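Local coordinates for arylesterase (PDB 5L2P), which hydrolyses aromatic esters such as phenyl acetate and p-nitrophenyl caproate, as well as aryl dialkyl phosphates such as paraoxon, at residues A[181-186]-A[281-286]; A[78-83]-A[151-156]; A[193-198]-A[254-259]; A[8-13]-A[201-206]. All blocks are in the same frame, centred on the assembly; numbering follows the deposited sequence.

Contact 1 of 4, residues A[181-186]-A[281-286]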
# COMPACT_ATOMS: atom_id res chain seq x y z
N PRO A 181 -5.99 -4.54 22.26
CA PRO A 181 -7.03 -4.17 21.32
C PRO A 181 -6.90 -4.94 20.02
O PRO A 181 -5.88 -4.83 19.32
CB PRO A 181 -6.80 -2.67 21.10
CG PRO A 181 -5.38 -2.44 21.43
CD PRO A 181 -4.90 -3.54 22.32
N VAL A 182 -7.92 -5.72 19.72
CA VAL A 182 -7.97 -6.48 18.49
C VAL A 182 -8.93 -5.76 17.53
O VAL A 182 -10.05 -5.40 17.89
CB VAL A 182 -8.47 -7.89 18.77
CG1 VAL A 182 -8.62 -8.70 17.48
CG2 VAL A 182 -7.53 -8.57 19.74
N VAL A 183 -8.48 -5.58 16.31
CA VAL A 183 -9.21 -4.81 15.31
C VAL A 183 -9.99 -3.60 15.87
O VAL A 183 -11.12 -3.37 15.49
CB VAL A 183 -10.09 -5.73 14.44
CG1 VAL A 183 -9.19 -6.73 13.68
CG2 VAL A 183 -11.16 -6.45 15.29
N PRO A 184 -9.33 -2.77 16.67
CA PRO A 184 -10.00 -1.66 17.29
C PRO A 184 -10.46 -0.51 16.40
O PRO A 184 -9.85 -0.21 15.35
CB PRO A 184 -8.89 -1.09 18.21
CG PRO A 184 -7.63 -1.32 17.44
CD PRO A 184 -7.84 -2.64 16.75
N PHE A 185 -11.51 0.17 16.86
CA PHE A 185 -11.85 1.52 16.41
C PHE A 185 -11.16 2.53 17.33
O PHE A 185 -11.38 2.52 18.54
CB PHE A 185 -13.37 1.73 16.45
CG PHE A 185 -13.80 3.12 16.08
CD1 PHE A 185 -13.75 4.16 17.01
CD2 PHE A 185 -14.25 3.40 14.80
CE1 PHE A 185 -14.17 5.45 16.66
CE2 PHE A 185 -14.65 4.70 14.46
CZ PHE A 185 -14.61 5.71 15.40
N VAL A 186 -10.35 3.42 16.75
CA VAL A 186 -9.62 4.43 17.53
C VAL A 186 -9.75 5.86 17.01
O VAL A 186 -9.25 6.79 17.63
CB VAL A 186 -8.12 4.11 17.61
CG1 VAL A 186 -7.90 2.87 18.43
CG2 VAL A 186 -7.48 3.94 16.23
N HIS A 281 -12.67 -8.08 8.96
CA HIS A 281 -12.81 -7.60 10.33
C HIS A 281 -13.24 -8.70 11.29
O HIS A 281 -14.19 -9.45 11.04
CB HIS A 281 -13.83 -6.47 10.35
CG HIS A 281 -14.12 -5.94 11.71
ND1 HIS A 281 -13.25 -5.13 12.41
CD2 HIS A 281 -15.20 -6.10 12.50
CE1 HIS A 281 -13.79 -4.81 13.57
NE2 HIS A 281 -14.97 -5.40 13.66
N ALA A 282 -12.49 -8.80 12.39
CA ALA A 282 -12.78 -9.77 13.48
C ALA A 282 -12.63 -11.25 13.07
O ALA A 282 -13.00 -12.11 13.80
CB ALA A 282 -14.14 -9.48 14.07
N PHE A 283 -12.03 -11.50 11.91
CA PHE A 283 -11.76 -12.86 11.43
C PHE A 283 -13.04 -13.66 11.20
O PHE A 283 -13.06 -14.86 11.30
CB PHE A 283 -10.77 -13.57 12.35
CG PHE A 283 -9.68 -12.66 12.87
CD1 PHE A 283 -8.77 -12.06 12.03
CD2 PHE A 283 -9.60 -12.35 14.23
CE1 PHE A 283 -7.79 -11.19 12.50
CE2 PHE A 283 -8.63 -11.48 14.71
CZ PHE A 283 -7.73 -10.90 13.83
N LEU A 284 -14.11 -12.96 10.83
CA LEU A 284 -15.39 -13.57 10.54
C LEU A 284 -15.34 -14.45 9.31
O LEU A 284 -14.71 -14.10 8.31
CB LEU A 284 -16.44 -12.48 10.40
CG LEU A 284 -16.85 -12.02 11.81
CD1 LEU A 284 -17.21 -10.54 11.84
CD2 LEU A 284 -17.99 -12.89 12.39
N GLY A 285 -16.04 -15.58 9.39
CA GLY A 285 -16.01 -16.58 8.33
C GLY A 285 -14.81 -17.52 8.41
O GLY A 285 -14.65 -18.37 7.52
N SER A 286 -13.98 -17.36 9.44
CA SER A 286 -12.85 -18.22 9.67
C SER A 286 -12.63 -18.52 11.15
O SER A 286 -11.82 -17.89 11.80
CB SER A 286 -11.56 -17.61 9.09
OG SER A 286 -10.47 -18.52 9.25

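Contact 2 of 4, residues A[78-83]-A[151-156]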
# COMPACT_ATOMS: atom_id res chain seq x y z
N VAL A 78 -7.52 -11.14 33.07
CA VAL A 78 -7.82 -10.50 31.80
C VAL A 78 -9.25 -10.01 31.78
O VAL A 78 -10.17 -10.81 31.89
CB VAL A 78 -7.60 -11.47 30.64
CG1 VAL A 78 -7.98 -10.83 29.30
CG2 VAL A 78 -6.13 -11.95 30.62
N MET A 79 -9.43 -8.69 31.66
CA MET A 79 -10.75 -8.10 31.50
C MET A 79 -11.10 -8.13 30.03
O MET A 79 -10.35 -7.61 29.19
CB MET A 79 -10.77 -6.68 31.97
CG MET A 79 -10.38 -6.47 33.42
SD MET A 79 -11.51 -7.22 34.57
CE MET A 79 -13.06 -6.46 34.16
N HIS A 80 -12.27 -8.69 29.72
CA HIS A 80 -12.68 -8.87 28.34
C HIS A 80 -13.91 -8.02 28.05
O HIS A 80 -14.95 -8.20 28.66
CB HIS A 80 -12.96 -10.34 28.08
CG HIS A 80 -13.41 -10.64 26.67
ND1 HIS A 80 -14.02 -11.82 26.32
CD2 HIS A 80 -13.35 -9.90 25.54
CE1 HIS A 80 -14.31 -11.81 25.04
NE2 HIS A 80 -13.91 -10.66 24.53
N PHE A 81 -13.78 -7.09 27.10
CA PHE A 81 -14.88 -6.27 26.66
C PHE A 81 -15.27 -6.71 25.25
O PHE A 81 -14.41 -6.69 24.34
CB PHE A 81 -14.46 -4.81 26.65
CG PHE A 81 -13.74 -4.36 27.90
CD1 PHE A 81 -14.19 -4.71 29.15
CD2 PHE A 81 -12.64 -3.55 27.82
CE1 PHE A 81 -13.57 -4.27 30.29
CE2 PHE A 81 -11.99 -3.08 28.97
CZ PHE A 81 -12.45 -3.47 30.21
N HIS A 82 -16.53 -7.14 25.06
CA HIS A 82 -16.98 -7.59 23.74
C HIS A 82 -17.13 -6.45 22.74
O HIS A 82 -17.20 -5.30 23.13
CB HIS A 82 -18.34 -8.33 23.85
CG HIS A 82 -19.48 -7.45 24.26
ND1 HIS A 82 -20.20 -6.72 23.35
CD2 HIS A 82 -20.00 -7.15 25.47
CE1 HIS A 82 -21.13 -6.02 23.98
NE2 HIS A 82 -21.03 -6.27 25.27
N GLY A 83 -17.17 -6.79 21.46
CA GLY A 83 -17.43 -5.82 20.40
C GLY A 83 -18.92 -5.78 20.02
O GLY A 83 -19.78 -6.28 20.76
N ALA A 151 -4.77 -7.33 32.91
CA ALA A 151 -4.71 -6.93 31.50
C ALA A 151 -6.12 -6.72 30.94
O ALA A 151 -7.10 -7.27 31.48
CB ALA A 151 -4.02 -8.01 30.69
N THR A 152 -6.22 -5.93 29.86
CA THR A 152 -7.45 -5.74 29.16
C THR A 152 -7.42 -6.30 27.73
O THR A 152 -6.38 -6.31 27.08
CB THR A 152 -7.85 -4.27 29.13
OG1 THR A 152 -6.79 -3.49 28.57
CG2 THR A 152 -8.23 -3.77 30.54
N PHE A 153 -8.57 -6.78 27.25
CA PHE A 153 -8.69 -7.41 25.94
C PHE A 153 -10.04 -7.05 25.34
O PHE A 153 -11.03 -6.93 26.05
CB PHE A 153 -8.52 -8.90 26.11
CG PHE A 153 -8.80 -9.69 24.88
CD1 PHE A 153 -10.10 -10.12 24.60
CD2 PHE A 153 -7.76 -10.06 24.02
CE1 PHE A 153 -10.37 -10.87 23.45
CE2 PHE A 153 -8.02 -10.80 22.86
CZ PHE A 153 -9.35 -11.22 22.60
N GLY A 154 -10.10 -6.85 24.03
CA GLY A 154 -11.30 -6.40 23.40
C GLY A 154 -11.22 -6.42 21.90
O GLY A 154 -10.17 -6.19 21.35
N ILE A 155 -12.37 -6.70 21.25
CA ILE A 155 -12.47 -6.82 19.80
C ILE A 155 -13.37 -5.72 19.23
O ILE A 155 -14.45 -5.51 19.70
CB ILE A 155 -12.98 -8.21 19.39
CG1 ILE A 155 -12.00 -9.29 19.88
CG2 ILE A 155 -13.22 -8.32 17.88
CD1 ILE A 155 -12.54 -10.71 19.87
N SER A 156 -12.87 -4.98 18.25
CA SER A 156 -13.67 -3.99 17.52
C SER A 156 -14.09 -2.74 18.38
O SER A 156 -13.28 -1.92 18.72
CB SER A 156 -14.86 -4.70 16.86
OG SER A 156 -15.64 -3.78 16.13

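Contact 3 of 4, residues A[193-198]-A[254-259]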
# COMPACT_ATOMS: atom_id res chain seq x y z
N LYS A 193 -6.42 4.11 3.09
CA LYS A 193 -6.72 3.21 2.00
C LYS A 193 -7.66 2.07 2.44
O LYS A 193 -8.60 1.71 1.71
CB LYS A 193 -5.44 2.58 1.46
CG LYS A 193 -4.62 3.56 0.66
CD LYS A 193 -5.19 3.79 -0.72
CE LYS A 193 -4.58 5.00 -1.39
NZ LYS A 193 -5.19 5.10 -2.74
N SER A 194 -7.37 1.49 3.61
CA SER A 194 -8.18 0.39 4.11
C SER A 194 -9.65 0.82 4.25
O SER A 194 -10.52 0.09 3.83
CB SER A 194 -7.62 -0.13 5.46
OG SER A 194 -7.79 0.78 6.49
N MET A 195 -9.89 2.02 4.77
CA MET A 195 -11.22 2.53 4.98
C MET A 195 -12.00 2.68 3.67
O MET A 195 -13.13 2.16 3.53
CB MET A 195 -11.19 3.86 5.73
CG MET A 195 -12.59 4.48 5.95
SD MET A 195 -13.74 3.47 6.94
CE MET A 195 -12.93 3.50 8.53
N ASN A 196 -11.35 3.31 2.69
CA ASN A 196 -12.02 3.60 1.44
C ASN A 196 -12.23 2.37 0.57
O ASN A 196 -13.18 2.30 -0.18
CB ASN A 196 -11.25 4.69 0.69
CG ASN A 196 -11.45 6.05 1.30
OD1 ASN A 196 -12.49 6.65 1.11
ND2 ASN A 196 -10.50 6.53 2.09
N ARG A 197 -11.34 1.40 0.67
CA ARG A 197 -11.38 0.21 -0.16
C ARG A 197 -12.23 -0.88 0.40
O ARG A 197 -12.87 -1.62 -0.36
CB ARG A 197 -9.96 -0.34 -0.37
CG ARG A 197 -9.04 0.48 -1.23
CD ARG A 197 -7.64 -0.13 -1.36
NE ARG A 197 -6.94 0.55 -2.45
CZ ARG A 197 -5.64 0.50 -2.69
NH1 ARG A 197 -4.83 -0.17 -1.92
NH2 ARG A 197 -5.18 1.14 -3.73
N TYR A 198 -12.25 -1.03 1.71
CA TYR A 198 -12.97 -2.18 2.31
C TYR A 198 -14.12 -1.75 3.21
O TYR A 198 -14.49 -2.48 4.12
CB TYR A 198 -12.01 -3.03 3.12
CG TYR A 198 -10.69 -3.27 2.43
CD1 TYR A 198 -10.63 -3.81 1.15
CD2 TYR A 198 -9.51 -2.96 3.06
CE1 TYR A 198 -9.42 -4.01 0.51
CE2 TYR A 198 -8.30 -3.16 2.43
CZ TYR A 198 -8.26 -3.68 1.15
OH TYR A 198 -7.06 -3.94 0.51
N ARG A 254 -8.30 -1.31 9.55
CA ARG A 254 -6.90 -1.77 9.59
C ARG A 254 -5.91 -0.65 9.82
O ARG A 254 -5.06 -0.74 10.69
CB ARG A 254 -6.56 -2.49 8.30
CG ARG A 254 -5.15 -3.08 8.19
CD ARG A 254 -4.83 -3.49 6.75
NE ARG A 254 -4.60 -2.31 5.91
CZ ARG A 254 -4.60 -2.30 4.60
NH1 ARG A 254 -4.84 -3.39 3.91
NH2 ARG A 254 -4.36 -1.15 3.96
N ASP A 255 -5.99 0.41 9.02
CA ASP A 255 -4.94 1.45 9.04
C ASP A 255 -4.93 2.28 10.31
O ASP A 255 -3.85 2.60 10.84
CB ASP A 255 -5.02 2.33 7.78
CG ASP A 255 -4.58 1.55 6.50
OD1 ASP A 255 -3.86 0.53 6.65
OD2 ASP A 255 -4.96 1.93 5.37
N GLN A 256 -6.10 2.60 10.87
CA GLN A 256 -6.18 3.32 12.16
C GLN A 256 -5.62 2.50 13.31
O GLN A 256 -4.95 3.06 14.19
CB GLN A 256 -7.61 3.79 12.49
CG GLN A 256 -8.62 2.71 12.77
CD GLN A 256 -10.04 3.27 12.79
OE1 GLN A 256 -10.62 3.57 13.85
NE2 GLN A 256 -10.61 3.41 11.61
N GLY A 257 -5.88 1.19 13.33
CA GLY A 257 -5.28 0.31 14.33
C GLY A 257 -3.75 0.28 14.23
O GLY A 257 -3.07 0.37 15.22
N GLU A 258 -3.22 0.11 13.04
CA GLU A 258 -1.76 0.13 12.84
C GLU A 258 -1.14 1.49 13.17
O GLU A 258 -0.09 1.53 13.75
CB GLU A 258 -1.41 -0.33 11.43
CG GLU A 258 -1.73 -1.83 11.23
CD GLU A 258 -1.48 -2.34 9.81
OE1 GLU A 258 -1.35 -1.53 8.86
OE2 GLU A 258 -1.41 -3.56 9.64
N ALA A 259 -1.86 2.57 12.90
CA ALA A 259 -1.50 3.90 13.36
C ALA A 259 -1.41 4.07 14.86
O ALA A 259 -0.50 4.71 15.37
CB ALA A 259 -2.49 4.90 12.82

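Contact 4 of 4, residues A[8-13]-A[201-206]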
# COMPACT_ATOMS: atom_id res chain seq x y z
N ARG A 8 -14.53 -15.97 2.04
CA ARG A 8 -15.24 -15.55 0.84
C ARG A 8 -16.65 -16.21 0.77
O ARG A 8 -17.63 -15.56 0.45
CB ARG A 8 -14.43 -15.95 -0.37
CG ARG A 8 -14.90 -15.40 -1.70
CD ARG A 8 -14.12 -16.14 -2.77
NE ARG A 8 -14.25 -15.65 -4.15
CZ ARG A 8 -13.41 -14.80 -4.75
NH1 ARG A 8 -12.38 -14.25 -4.10
NH2 ARG A 8 -13.63 -14.46 -6.02
N ASN A 9 -16.71 -17.51 1.05
CA ASN A 9 -17.95 -18.24 1.08
C ASN A 9 -18.91 -17.69 2.16
O ASN A 9 -20.13 -17.56 1.93
CB ASN A 9 -17.66 -19.75 1.30
CG ASN A 9 -17.00 -20.41 0.09
OD1 ASN A 9 -16.73 -19.74 -0.92
ND2 ASN A 9 -16.74 -21.72 0.19
N PHE A 10 -18.36 -17.35 3.32
CA PHE A 10 -19.14 -16.74 4.38
C PHE A 10 -19.80 -15.43 3.93
O PHE A 10 -20.96 -15.16 4.24
CB PHE A 10 -18.26 -16.52 5.65
CG PHE A 10 -18.90 -15.65 6.69
CD1 PHE A 10 -19.87 -16.16 7.54
CD2 PHE A 10 -18.57 -14.30 6.79
CE1 PHE A 10 -20.48 -15.35 8.50
CE2 PHE A 10 -19.18 -13.48 7.72
CZ PHE A 10 -20.14 -14.00 8.58
N LEU A 11 -19.05 -14.60 3.20
CA LEU A 11 -19.54 -13.29 2.75
C LEU A 11 -20.68 -13.46 1.78
O LEU A 11 -21.65 -12.74 1.85
CB LEU A 11 -18.38 -12.47 2.11
CG LEU A 11 -17.29 -12.00 3.08
CD1 LEU A 11 -16.13 -11.42 2.33
CD2 LEU A 11 -17.82 -10.97 4.06
N GLN A 12 -20.58 -14.43 0.88
CA GLN A 12 -21.66 -14.75 -0.07
C GLN A 12 -22.96 -15.11 0.67
O GLN A 12 -24.03 -14.60 0.33
CB GLN A 12 -21.26 -15.89 -1.01
CG GLN A 12 -20.19 -15.45 -1.99
CD GLN A 12 -19.43 -16.60 -2.66
OE1 GLN A 12 -19.73 -17.78 -2.46
NE2 GLN A 12 -18.42 -16.24 -3.46
N VAL A 13 -22.86 -15.96 1.67
CA VAL A 13 -24.01 -16.39 2.44
C VAL A 13 -24.55 -15.22 3.28
O VAL A 13 -25.77 -15.05 3.41
CB VAL A 13 -23.67 -17.60 3.36
CG1 VAL A 13 -24.78 -17.88 4.35
CG2 VAL A 13 -23.36 -18.82 2.53
N GLY A 201 -18.70 -4.52 1.43
CA GLY A 201 -18.55 -5.85 0.83
C GLY A 201 -17.58 -6.76 1.58
O GLY A 201 -17.01 -7.68 1.03
N TYR A 202 -17.36 -6.47 2.85
CA TYR A 202 -16.47 -7.21 3.70
C TYR A 202 -17.00 -7.18 5.12
O TYR A 202 -16.26 -6.89 6.06
CB TYR A 202 -15.08 -6.60 3.65
CG TYR A 202 -14.45 -6.51 2.27
CD1 TYR A 202 -13.73 -7.56 1.74
CD2 TYR A 202 -14.58 -5.40 1.52
CE1 TYR A 202 -13.16 -7.46 0.49
CE2 TYR A 202 -14.00 -5.26 0.28
CZ TYR A 202 -13.28 -6.30 -0.23
OH TYR A 202 -12.69 -6.21 -1.49
N PHE A 203 -18.30 -7.53 5.24
CA PHE A 203 -19.03 -7.65 6.49
C PHE A 203 -19.22 -6.33 7.21
O PHE A 203 -20.36 -5.89 7.37
CB PHE A 203 -18.40 -8.69 7.41
CG PHE A 203 -19.14 -8.84 8.70
CD1 PHE A 203 -20.33 -9.59 8.78
CD2 PHE A 203 -18.71 -8.18 9.83
CE1 PHE A 203 -21.02 -9.72 9.97
CE2 PHE A 203 -19.41 -8.29 11.03
CZ PHE A 203 -20.56 -9.07 11.10
N LEU A 204 -18.13 -5.73 7.67
CA LEU A 204 -18.18 -4.45 8.37
C LEU A 204 -18.48 -3.31 7.41
O LEU A 204 -17.52 -2.66 6.91
CB LEU A 204 -16.84 -4.14 9.06
CG LEU A 204 -16.83 -2.93 9.98
CD1 LEU A 204 -17.94 -3.07 11.02
CD2 LEU A 204 -15.50 -2.83 10.72
N ASP A 205 -19.76 -3.07 7.14
CA ASP A 205 -20.15 -2.05 6.21
C ASP A 205 -20.29 -0.68 6.86
O ASP A 205 -21.15 -0.48 7.66
CB ASP A 205 -21.44 -2.41 5.49
CG ASP A 205 -21.30 -3.63 4.61
OD1 ASP A 205 -20.51 -3.63 3.66
OD2 ASP A 205 -22.04 -4.60 4.85
N ILE A 206 -19.47 0.28 6.42
CA ILE A 206 -19.37 1.62 7.00
C ILE A 206 -19.72 2.70 5.97
O ILE A 206 -19.22 2.70 4.88
CB ILE A 206 -17.93 1.86 7.48
CG1 ILE A 206 -17.54 0.80 8.50
CG2 ILE A 206 -17.77 3.25 8.09
CD1 ILE A 206 -16.08 0.88 8.93

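Contact 1 of 4, residues A[181-186]-A[281-286]
V183 lays its CG2 methyl against the imidazole of H281, 3.5 Å from CE1 of that ring, while V183 CB stays 3.8 Å from H281 ND1. A chi1 of -62° puts CG2 in the crowded position between the backbone N and the carbonyl carbon. The other methyl, V183 CG1, comes within 4.4 Å of CZ at the tip of the F283 ring. V182 adds a second touch to the same ring, its CG1 lying 3.9 Å from F283 CE2 as the two side chains cross at about a right angle. In the alpha/beta-hydrolase fold this is where the end of a central strand, 178-182, meets the loop carrying H281, the probable triad histidine. H281 is assigned to the active site with S156 and D251; its ND1 is hydrogen-bonded to D251 OD2 and its NE2 to S156 OG. CG of H281 is anti to the backbone N, and A282 CB sits 3.8 Å above one face of the imidazole. An alanine in place of H281 would remove both bonds and the ring that V183 CG2 touches, and would probably leave D251 and S156 unlinked. Further out, a type II turn runs from F283 to S286, which occupies the N-cap position of helix 287-305.

Contact 2 of 4, residues A[78-83]-A[151-156]
The rings of H80 and F153 form an offset edge-to-face pair, the edge of F153 toward the face of H80, with centroids 5.1 Å apart and planes at 69°. H80 CD2 lies in the plane of the F153 ring, at its edge. H80 and F153, bridge partners on one face of the sheet with CG anti to the backbone N, run side by side. Beyond the ring, F153 CB rests on V78 CG1 at 3.8 Å, and on the other face of the sheet the F81 ring meets T152 CG2 obliquely. The polar ends of H80 look elsewhere, ND1 bonding S98 OG and NE2 bonding E94 OE1. A leucine here would probably lose both of these bonds, and with them the fixed ring plane against which F153 packs. Parallel pairing joins the backbones: M79 N donates to A151 O at 2.7 Å, F153 N to M79 O at 2.8 Å, and F81 N to F153 O at 2.9 Å. H82 ND1 donates to a lone pair of G83 O at 2.7 Å, near the H82 ring plane. The strand ends set the HGG motif, by similarity the oxyanion hole, beside S156, in geometry consistent with a nucleophile elbow.

Contact 3 of 4, residues A[193-198]-A[254-259]
R254 can be followed outward from CB, which lies 3.8 Å from S194 CB. CG is anti to the backbone N and the chain stays extended until chi3 (73°), where it turns and brings the guanidinium over S194. S194 CB then sits 3.4 Å above one face of that group, toward its rim. NE donates to D255 OD1 at 3.0 Å, and NH2 reaches the same oxygen on its syn lone pair, so a side-on salt bridge within the helix grips one atom twice. NH1 comes to the ring edge of Y198, 3.8 Å from CE2, with ring and guanidinium planes 76° apart. D255 OD2, which R254 NH2 reaches only weakly, accepts S194 N, in the first turn of helix 193-197, across the contact, at 3.0 Å and from above the carboxylate plane. S194 OG returns the favour by accepting D255 N at 3.1 Å, and it has further partners in P252 O and S192 OG. A carboxylate so near a helix start would be expected to favour its charged form. The helix segments run antiparallel, 8.8 Å apart at closest approach. At the assembly interface K193 NZ forms a salt bridge with E258 of a neighbouring subunit. In alpha/beta hydrolases of this family the segment after strand 178-182 probably belongs to the cap, here bonded to the helix that follows the D251 loop.

Contact 4 of 4, residues A[8-13]-A[201-206]
D205 OD1 is held by one nearly straight bond within its own loop: G201 N donates to it at 3.0 Å, N-H...O angle 163°, nearly along the C-O axis. The other oxygen, OD2, is taken by Y15 OH of the N-terminal helix, so the carboxylate ties the loop both to itself and to helix 5-17. In the GDXG, or hormone-sensitive-lipase-like, esterases an N-terminal helix and a segment inserted after a central strand commonly form the cap, and this meeting of 8-13 with 201-206 is consistent with that design. The loop is tightly folded. F203, with a positive phi, is bridged by a bond of 2.7 Å from L204 N to Y202 O, and L204 in turn is the centre of an inverse gamma turn. G201 also has a positive phi, a backbone conformation in which a CB would collide with the carbonyl oxygen of the residue before. The helix answers with apolar groups. L11 points its CB toward the loop and, with chi1 -69°, sends its methyls onto the backbone: CD2 lies 3.7 Å from F203 N and 4.0 Å from Y202 CA, and CD1 is 4.1 Å from G201 O. F203 CB touches L11 CD2, and the side chains of F203 and F10 cross obliquely, F203 CD1 meeting the edge of the F10 ring, near its plane, 4.2 Å from F10 CE2.

Contact 1 is the hub, because the other three all touch it. It shares the central sheet with contact 2: V182 N lies 2.8 Å from G154 O and V182 O 2.9 Å from S156 N, both probable hydrogen bonds, which brings S156, the probable nucleophile, beside H281 of the 281-286 loop. Contact 3 joins contact 1 through Q256 OE1, 2.9 Å from V186 N, a probable hydrogen bond. Contact 4 reaches the active site through its loop, L204 CD2 lying 3.5 Å from H281 CG. Contacts 3 and 4 meet weakly, R197 O being 3.9 Å from Y202 CE2, whereas contacts 2 and 4 do not touch, their centres about 24 Å apart.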